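Local coordinates for putative restriction endonuclease domain-containing protein (Anabaena variabilis, PDB 3OT2), which is of unknown function but probably acts as a nuclease, belonging to the Uma2 (DUF820) family of putative restriction endonucleases in the PD-(D/E)XK clan, at residues 67-72 and 83-88; 105-110 and 133-138. All blocks are in the same frame, centred on the assembly; numbering follows the deposited sequence.

Interaction 1: 67-72 and 83-88; sequences LELRCT and SVFIWS. With EDO (1,2-ethanediol), chain I.
Where the chain leaves edge strand 63-67 of the mixed sheet and leads into the small hairpin of strands 71-73 and 76-78, Leu69 and Cys71 direct their side chains to strand 82-86 and meet Ser83 and Phe85. The nearest CA atoms, those of Leu69 and Ser83, are 6.7 Å apart, too far for strand pairing, so the contact is made by side-chain packing and by a water that links Ser83 OG to the backbone O of Leu69. The leucine's CG is anti to the backbone N (chi1 174°), and of its two methyl branches CD2 is the one that touches the ring, 3.7 Å from Phe85 CE1; the two side chains cross obliquely. Cys71 SG reaches the rim of the same ring, 3.7 Å from Phe85 CZ. It sits 5.0 Å from the ring centroid and 86° off the ring normal, which makes this an edge-on sulfur-aromatic contact rather than one over the face. The same SG stands 3.8 Å from Ser83 OG. The water accepts from Ser83 OG at 2.8 Å and donates to Leu69 O at 2.7 Å, so a buried hydroxyl and a loop carbonyl are satisfied together. Phe102 meets the Phe85 ring as a further aromatic neighbour. Glu68 and Arg70 point away from strand 82-86: Arg70 forms a salt bridge with Glu20 and touches the bound 1,4-butanediol, while O2 of a 1,2-ethanediol, probably from the crystallisation liquor, gives Glu68 O a weak hydrogen bond of 3.2 Å. The arrangement is that of a loop and hairpin packed, by apolar side chains and a bridging water, onto a strand of the central sheet, consistent with the PD-(D/E)XK clan to which the sequence belongs.

Interaction 2: 105-110 and 133-138; sequences APDWTI and GTQMGW
Asp107 O is gripped by two consecutive amides, Gln135 N at 2.8 Å and Met136 N at 3.2 Å; the first donor is tilted from the carbonyl plane and the second lies in it. The neighbouring carbonyl is held as well, since Thr134 OG1 donates to Pro106 O at 2.7 Å. Beside them Gln135 NE2 donates to Asp107 OD1 at 2.9 Å, meeting it on the anti side and out of the carboxylate plane; the other oxygen, Asp107 OD2, pairs with Arg89 and the backbone N of Ile86. Asp107 and Trp108 both face Val84 in a classic beta bulge toward strand 82-86. Beyond it the strands run parallel, with axes 10° apart, and are laced by Thr109 N to Met136 O (3.0 Å) and Trp138 N to Thr109 O (2.9 Å). On the face shared by Trp108, Ile110, Met136 and Trp138, the indoles form a T-shaped pair with planes at 84°. The edge of Trp108 meets the face of Trp138, its CZ2 3.5 Å from Trp138 CZ2. Met136, deposited as selenomethionine, brings its SE obliquely to the indole of Trp108, 4.7 Å from the centroid of the five-membered ring, a Met-aromatic contact. Ile110 CG1 packs alongside Trp138 CB, and Ile53 of helix 40-57 touches both Trp108 and Ile110. With helix 119-131 linking the strands, this is the parallel pair of a beta-alpha-beta crossover, as in the core of PD-(D/E)XK nucleases, the clan this sequence belongs to.

Both contacts are buried and adjoin one another, because strands 82-86 and 108-112 are antiparallel neighbours in the mixed sheet: Val84 N lies 2.8 Å from Trp108 O, a probable hydrogen bond, and Ser83 packs on Pro106. Their chemistry follows their place. Interaction 2 works within the sheet and buries 558 Å²; it combines strand-to-strand bonds in parallel register with backbone and side-chain bonds in the loops that lead into the strands. Interaction 1 works between a loop and the sheet, buries 171 Å², and relies on apolar and sulfur-aromatic packing plus a water. Interaction 1 also borders the diol-binding pocket, whereas interaction 2 belongs to the central crossover.

Interaction 1: 67-72 and 83-88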
loop_
_atom_site.group_PDB
_atom_site.type_symbol
_atom_site.label_atom_id
_atom_site.label_comp_id
_atom_site.label_asym_id
_atom_site.label_seq_id
_atom_site.Cartn_x
_atom_site.Cartn_y
_atom_site.Cartn_z
ATOM N N LEU A 67 -20.351 -10.826 3.049
ATOM C CA LEU A 67 -19.149 -11.614 3.258
ATOM C C LEU A 67 -18.800 -12.359 2.008
ATOM O O LEU A 67 -19.664 -13.062 1.472
ATOM C CB LEU A 67 -19.401 -12.660 4.368
ATOM C CG LEU A 67 -19.163 -12.239 5.798
ATOM C CD1 LEU A 67 -19.791 -13.215 6.754
ATOM C CD2 LEU A 67 -17.724 -12.247 6.106
ATOM N N GLU A 68 -17.525 -12.286 1.572
ATOM C CA GLU A 68 -17.015 -13.113 0.477
ATOM C C GLU A 68 -17.942 -13.150 -0.774
ATOM O O GLU A 68 -18.219 -14.227 -1.313
ATOM C CB GLU A 68 -16.801 -14.551 0.983
ATOM C CG GLU A 68 -15.878 -14.696 2.186
ATOM C CD GLU A 68 -14.414 -14.429 1.913
ATOM O OE1 GLU A 68 -13.990 -14.622 0.755
ATOM O OE2 GLU A 68 -13.681 -14.056 2.859
ATOM N N LEU A 69 -18.378 -11.977 -1.252
ATOM C CA LEU A 69 -19.231 -11.880 -2.428
ATOM C C LEU A 69 -18.368 -11.616 -3.670
ATOM O O LEU A 69 -17.481 -10.759 -3.630
ATOM C CB LEU A 69 -20.263 -10.747 -2.218
ATOM C CG LEU A 69 -21.169 -10.381 -3.386
ATOM C CD1 LEU A 69 -22.252 -11.455 -3.613
ATOM C CD2 LEU A 69 -21.801 -9.020 -3.167
ATOM N N ARG A 70 -18.620 -12.356 -4.769
ATOM C CA ARG A 70 -17.882 -12.157 -6.011
ATOM C C ARG A 70 -18.365 -10.896 -6.729
ATOM O O ARG A 70 -19.566 -10.702 -6.903
ATOM C CB ARG A 70 -17.987 -13.389 -6.921
ATOM C CG ARG A 70 -17.312 -13.218 -8.288
ATOM C CD ARG A 70 -17.167 -14.535 -9.059
ATOM N NE ARG A 70 -16.524 -15.576 -8.256
ATOM C CZ ARG A 70 -15.212 -15.690 -8.089
ATOM N NH1 ARG A 70 -14.379 -14.853 -8.701
ATOM N NH2 ARG A 70 -14.721 -16.638 -7.309
ATOM N N CYS A 71 -17.423 -10.033 -7.109
ATOM C CA CYS A 71 -17.666 -8.810 -7.863
ATOM C C CYS A 71 -16.864 -8.877 -9.143
ATOM O O CYS A 71 -15.634 -8.963 -9.091
ATOM C CB CYS A 71 -17.322 -7.579 -7.030
ATOM S SG CYS A 71 -18.386 -7.370 -5.576
ATOM N N THR A 72 -17.560 -8.902 -10.294
ATOM C CA THR A 72 -16.927 -9.017 -11.609
ATOM C C THR A 72 -17.132 -7.723 -12.389
ATOM O O THR A 72 -18.259 -7.402 -12.755
ATOM C CB THR A 72 -17.468 -10.247 -12.356
ATOM O OG1 THR A 72 -17.272 -11.393 -11.534
ATOM C CG2 THR A 72 -16.787 -10.472 -13.724
ATOM N N SER A 83 -17.803 -6.670 1.030
ATOM C CA SER A 83 -18.298 -5.741 0.019
ATOM C C SER A 83 -19.537 -5.055 0.555
ATOM O O SER A 83 -20.453 -5.728 1.026
ATOM C CB SER A 83 -18.652 -6.509 -1.252
ATOM O OG SER A 83 -17.449 -6.789 -1.930
ATOM N N VAL A 84 -19.578 -3.731 0.481
ATOM C CA VAL A 84 -20.731 -2.967 0.962
ATOM C C VAL A 84 -21.343 -2.228 -0.233
ATOM O O VAL A 84 -20.643 -1.525 -0.968
ATOM C CB VAL A 84 -20.399 -2.011 2.151
ATOM C CG1 VAL A 84 -21.677 -1.486 2.796
ATOM C CG2 VAL A 84 -19.530 -2.701 3.208
ATOM N N PHE A 85 -22.651 -2.430 -0.446
ATOM C CA PHE A 85 -23.376 -1.782 -1.556
ATOM C C PHE A 85 -24.518 -0.967 -1.028
ATOM O O PHE A 85 -25.277 -1.480 -0.209
ATOM C CB PHE A 85 -23.957 -2.852 -2.518
ATOM C CG PHE A 85 -22.942 -3.574 -3.368
ATOM C CD1 PHE A 85 -22.288 -4.697 -2.890
ATOM C CD2 PHE A 85 -22.665 -3.146 -4.661
ATOM C CE1 PHE A 85 -21.349 -5.359 -3.675
ATOM C CE2 PHE A 85 -21.742 -3.827 -5.456
ATOM C CZ PHE A 85 -21.090 -4.927 -4.957
ATOM N N ILE A 86 -24.691 0.274 -1.534
ATOM C CA ILE A 86 -25.831 1.122 -1.178
ATOM C C ILE A 86 -27.069 0.423 -1.779
ATOM O O ILE A 86 -26.922 -0.351 -2.748
ATOM C CB ILE A 86 -25.670 2.613 -1.596
ATOM C CG1 ILE A 86 -25.709 2.799 -3.145
ATOM C CG2 ILE A 86 -24.396 3.210 -0.944
ATOM C CD1 ILE A 86 -25.665 4.270 -3.659
ATOM N N TRP A 87 -28.260 0.641 -1.175
ATOM C CA TRP A 87 -29.464 -0.087 -1.546
ATOM C C TRP A 87 -29.794 -0.006 -3.023
ATOM O O TRP A 87 -30.071 -1.049 -3.607
ATOM C CB TRP A 87 -30.671 0.372 -0.724
ATOM C CG TRP A 87 -31.559 -0.772 -0.321
ATOM C CD1 TRP A 87 -32.730 -1.147 -0.915
ATOM C CD2 TRP A 87 -31.309 -1.731 0.723
ATOM N NE1 TRP A 87 -33.232 -2.268 -0.293
ATOM C CE2 TRP A 87 -32.382 -2.643 0.720
ATOM C CE3 TRP A 87 -30.268 -1.925 1.647
ATOM C CZ2 TRP A 87 -32.463 -3.711 1.633
ATOM C CZ3 TRP A 87 -30.361 -2.970 2.556
ATOM C CH2 TRP A 87 -31.460 -3.836 2.557
ATOM N N SER A 88 -29.728 1.200 -3.639
ATOM C CA SER A 88 -30.061 1.419 -5.061
ATOM C C SER A 88 -29.138 0.652 -6.027
ATOM O O SER A 88 -29.513 0.439 -7.174
ATOM C CB SER A 88 -30.013 2.907 -5.395
ATOM O OG SER A 88 -28.707 3.439 -5.221
HETATM C C1 EDO I . -18.727 -16.854 -3.838
HETATM O O1 EDO I . -19.284 -16.527 -5.109
HETATM C C2 EDO I . -17.291 -16.371 -3.820
HETATM O O2 EDO I . -16.722 -16.752 -2.567
HETATM O O HOH W 1 -17.128 -9.529 -1.223
#

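Interaction 2: 105-110 and 133-138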
loop_
_atom_site.group_PDB
_atom_site.type_symbol
_atom_site.label_atom_id
_atom_site.label_comp_id
_atom_site.label_asym_id
_atom_site.label_seq_id
_atom_site.Cartn_x
_atom_site.Cartn_y
_atom_site.Cartn_z
ATOM N N ALA A 105 -18.737 -2.757 -9.082
ATOM C CA ALA A 105 -17.805 -2.540 -7.989
ATOM C C ALA A 105 -18.573 -2.227 -6.690
ATOM O O ALA A 105 -19.598 -1.541 -6.765
ATOM C CB ALA A 105 -16.847 -1.407 -8.336
ATOM N N PRO A 106 -18.098 -2.674 -5.497
ATOM C CA PRO A 106 -18.804 -2.297 -4.246
ATOM C C PRO A 106 -18.732 -0.796 -3.995
ATOM O O PRO A 106 -17.839 -0.138 -4.511
ATOM C CB PRO A 106 -18.041 -3.054 -3.142
ATOM C CG PRO A 106 -17.111 -3.995 -3.846
ATOM C CD PRO A 106 -16.873 -3.448 -5.221
ATOM N N ASP A 107 -19.628 -0.247 -3.175
ATOM C CA ASP A 107 -19.510 1.165 -2.796
ATOM C C ASP A 107 -18.373 1.314 -1.797
ATOM O O ASP A 107 -17.691 2.332 -1.751
ATOM C CB ASP A 107 -20.837 1.657 -2.191
ATOM C CG ASP A 107 -21.853 1.862 -3.274
ATOM O OD1 ASP A 107 -21.776 2.907 -3.959
ATOM O OD2 ASP A 107 -22.643 0.915 -3.533
ATOM N N TRP A 108 -18.150 0.270 -1.012
ATOM C CA TRP A 108 -17.127 0.239 0.018
ATOM C C TRP A 108 -16.538 -1.174 0.082
ATOM O O TRP A 108 -17.276 -2.144 0.290
ATOM C CB TRP A 108 -17.755 0.683 1.358
ATOM C CG TRP A 108 -16.866 0.701 2.576
ATOM C CD1 TRP A 108 -15.496 0.737 2.620
ATOM C CD2 TRP A 108 -17.320 0.814 3.934
ATOM N NE1 TRP A 108 -15.071 0.791 3.933
ATOM C CE2 TRP A 108 -16.176 0.866 4.756
ATOM C CE3 TRP A 108 -18.600 0.850 4.542
ATOM C CZ2 TRP A 108 -16.270 0.951 6.157
ATOM C CZ3 TRP A 108 -18.687 0.950 5.930
ATOM C CH2 TRP A 108 -17.538 0.978 6.719
ATOM N N THR A 109 -15.220 -1.289 -0.170
ATOM C CA THR A 109 -14.545 -2.585 -0.131
ATOM C C THR A 109 -13.666 -2.649 1.115
ATOM O O THR A 109 -12.970 -1.690 1.427
ATOM C CB THR A 109 -13.768 -2.902 -1.439
ATOM O OG1 THR A 109 -13.208 -4.210 -1.327
ATOM C CG2 THR A 109 -12.605 -1.934 -1.721
ATOM N N ILE A 110 -13.710 -3.772 1.829
ATOM C CA ILE A 110 -12.877 -3.962 3.018
ATOM C C ILE A 110 -12.079 -5.242 2.848
ATOM O O ILE A 110 -12.652 -6.301 2.615
ATOM C CB ILE A 110 -13.692 -3.957 4.334
ATOM C CG1 ILE A 110 -14.468 -2.626 4.505
ATOM C CG2 ILE A 110 -12.786 -4.242 5.538
ATOM C CD1 ILE A 110 -15.630 -2.723 5.370
ATOM N N GLY A 133 -15.623 2.934 -9.731
ATOM C CA GLY A 133 -16.686 3.573 -8.960
ATOM C C GLY A 133 -16.764 3.384 -7.463
ATOM O O GLY A 133 -17.647 3.963 -6.833
ATOM N N THR A 134 -15.890 2.559 -6.863
ATOM C CA THR A 134 -15.944 2.351 -5.411
ATOM C C THR A 134 -15.678 3.690 -4.708
ATOM O O THR A 134 -14.804 4.450 -5.124
ATOM C CB THR A 134 -14.980 1.244 -5.006
ATOM O OG1 THR A 134 -15.420 0.033 -5.630
ATOM C CG2 THR A 134 -14.897 1.035 -3.493
ATOM N N GLN A 135 -16.472 3.992 -3.668
ATOM C CA GLN A 135 -16.326 5.237 -2.920
ATOM C C GLN A 135 -15.160 5.149 -1.970
ATOM O O GLN A 135 -14.484 6.145 -1.755
ATOM C CB GLN A 135 -17.599 5.576 -2.111
ATOM C CG GLN A 135 -18.911 5.551 -2.905
ATOM C CD GLN A 135 -20.102 5.886 -2.029
ATOM O OE1 GLN A 135 -20.011 6.650 -1.047
ATOM N NE2 GLN A 135 -21.278 5.357 -2.398
HETATM N N MSE A 136 -14.963 3.994 -1.332
HETATM C CA MSE A 136 -13.896 3.855 -0.341
HETATM C C MSE A 136 -13.381 2.437 -0.259
HETATM O O MSE A 136 -14.142 1.476 -0.368
HETATM C CB MSE A 136 -14.400 4.293 1.066
HETATM C CG MSE A 136 -13.290 4.235 2.144
HETATM SE SE MSE A 136 -13.900 4.863 3.873
HETATM C CE MSE A 136 -13.889 6.782 3.534
ATOM N N GLY A 137 -12.086 2.330 -0.005
ATOM C CA GLY A 137 -11.430 1.068 0.278
ATOM C C GLY A 137 -10.797 1.123 1.651
ATOM O O GLY A 137 -10.271 2.164 2.053
ATOM N N TRP A 138 -10.902 0.024 2.404
ATOM C CA TRP A 138 -10.215 -0.174 3.673
ATOM C C TRP A 138 -9.263 -1.337 3.551
ATOM O O TRP A 138 -9.678 -2.421 3.131
ATOM C CB TRP A 138 -11.199 -0.515 4.822
ATOM C CG TRP A 138 -11.833 0.625 5.574
ATOM C CD1 TRP A 138 -11.882 1.942 5.224
ATOM C CD2 TRP A 138 -12.598 0.496 6.772
ATOM N NE1 TRP A 138 -12.569 2.658 6.176
ATOM C CE2 TRP A 138 -13.011 1.792 7.149
ATOM C CE3 TRP A 138 -12.921 -0.594 7.607
ATOM C CZ2 TRP A 138 -13.738 2.034 8.325
ATOM C CZ3 TRP A 138 -13.633 -0.356 8.773
ATOM C CH2 TRP A 138 -14.038 0.945 9.121
#